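Hookworm platelet inhibitor 1 (Ancylostoma caninum, PDB 4TPV) blocks platelet aggregation and the adhesion of resting platelets to fibrinogen and collagen, possibly by binding integrins on the platelet surface. Local coordinates at residues 77-80 / 81-84. Numbering follows the deposited sequence.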
# COMPACT_ATOMS: atom_id res chain seq x y z
N THR A 77 -3.56 12.17 -16.33
CA THR A 77 -4.65 11.71 -17.17
C THR A 77 -5.82 11.30 -16.29
O THR A 77 -6.97 11.64 -16.55
CB THR A 77 -4.20 10.53 -18.05
OG1 THR A 77 -3.07 10.93 -18.85
CG2 THR A 77 -5.31 10.05 -18.98
N LEU A 78 -5.49 10.56 -15.24
CA LEU A 78 -6.47 9.99 -14.34
C LEU A 78 -6.50 10.83 -13.08
O LEU A 78 -5.71 11.76 -12.93
CB LEU A 78 -6.12 8.55 -14.00
CG LEU A 78 -5.94 7.55 -15.16
CD1 LEU A 78 -5.65 6.15 -14.61
CD2 LEU A 78 -7.17 7.53 -16.05
N ASN A 79 -7.38 10.48 -12.16
CA ASN A 79 -7.32 11.16 -10.88
C ASN A 79 -6.06 10.73 -10.14
O ASN A 79 -5.31 9.86 -10.60
CB ASN A 79 -8.60 10.92 -10.05
CG ASN A 79 -8.67 9.54 -9.41
OD1 ASN A 79 -7.81 8.68 -9.60
ND2 ASN A 79 -9.73 9.32 -8.64
N ILE A 80 -5.78 11.39 -9.01
CA ILE A 80 -4.49 11.22 -8.36
C ILE A 80 -4.27 9.79 -7.83
O ILE A 80 -3.24 9.18 -8.11
CB ILE A 80 -4.32 12.27 -7.25
CG1 ILE A 80 -4.21 13.65 -7.90
CG2 ILE A 80 -3.09 11.98 -6.40
CD1 ILE A 80 -4.00 14.80 -6.92
N PRO A 81 -5.25 9.22 -7.10
CA PRO A 81 -5.08 7.84 -6.64
C PRO A 81 -4.85 6.84 -7.78
O PRO A 81 -3.96 5.98 -7.66
CB PRO A 81 -6.39 7.55 -5.89
CG PRO A 81 -6.86 8.89 -5.43
CD PRO A 81 -6.47 9.84 -6.54
N LEU A 82 -5.59 6.94 -8.89
CA LEU A 82 -5.35 6.03 -10.00
C LEU A 82 -4.03 6.29 -10.71
O LEU A 82 -3.37 5.34 -11.12
CB LEU A 82 -6.49 6.10 -11.03
CG LEU A 82 -7.79 5.47 -10.53
CD1 LEU A 82 -8.91 5.88 -11.48
CD2 LEU A 82 -7.65 3.93 -10.47
N GLU A 83 -3.65 7.56 -10.86
CA GLU A 83 -2.38 7.87 -11.53
C GLU A 83 -1.22 7.23 -10.77
O GLU A 83 -0.38 6.55 -11.38
CB GLU A 83 -2.22 9.40 -11.68
CG GLU A 83 -1.15 9.88 -12.66
CD GLU A 83 -1.48 9.63 -14.14
OE1 GLU A 83 -2.63 9.85 -14.60
OE2 GLU A 83 -0.54 9.24 -14.86
N ALA A 84 -1.20 7.37 -9.46
CA ALA A 84 -0.16 6.75 -8.64
C ALA A 84 -0.31 5.23 -8.61
O ALA A 84 0.66 4.50 -8.82
CB ALA A 84 -0.19 7.30 -7.22
O HOH W 1 -0.64 10.37 -17.25
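Asn79 and Leu82 meet at the first turn of helix 80-89, where OD1 of Asn79 accepts a hydrogen bond from Leu82 N over 2.9 Å. The donor comes in tilted 22° from the plane of the amide C=O. With chi1 at 76°, CG of Asn79 sits between its own backbone N and carbonyl carbon, and that brings OD1 back over the start of the helix, 3.2 Å from CB of Leu82. The packed side of the turn is here: CD of Pro81 lies 3.5 Å from OD1 of Asn79. Met18 of helix 13-34 touches both Asn79 and Pro81, while Ile80 and Ala84 rest on Val133 of strand 130-138. This is an asparagine N-cap, and it begins the helix that follows strand 68-73 in the CAP domain. The regular i to i+4 bonding starts at once, from Glu83 N to Asn79 O and from Ala84 N to Ile80 O. Glu83 then reaches back beyond the cap to the loop. Its CG is anti to the backbone N (chi1 -165°) and the chain bends at chi2, so that OE1 receives two successive amides. Leu78 N meets OE1 of Glu83 at 3.0 Å, almost straight and nearly along the C-O axis, whereas Thr77 N approaches from above the carboxylate plane. Two backbone N-H groups on one oxygen would be expected to favour the charged carboxylate. Toward solvent the contact is looser: the exposed Leu78 lays CD1 against CB of Leu82 at 3.7 Å, the two side chains crossing at about a right angle, and a water donates to OE2 of Glu83 at 2.6 Å while also hydrogen-bonding OG1 of Thr77.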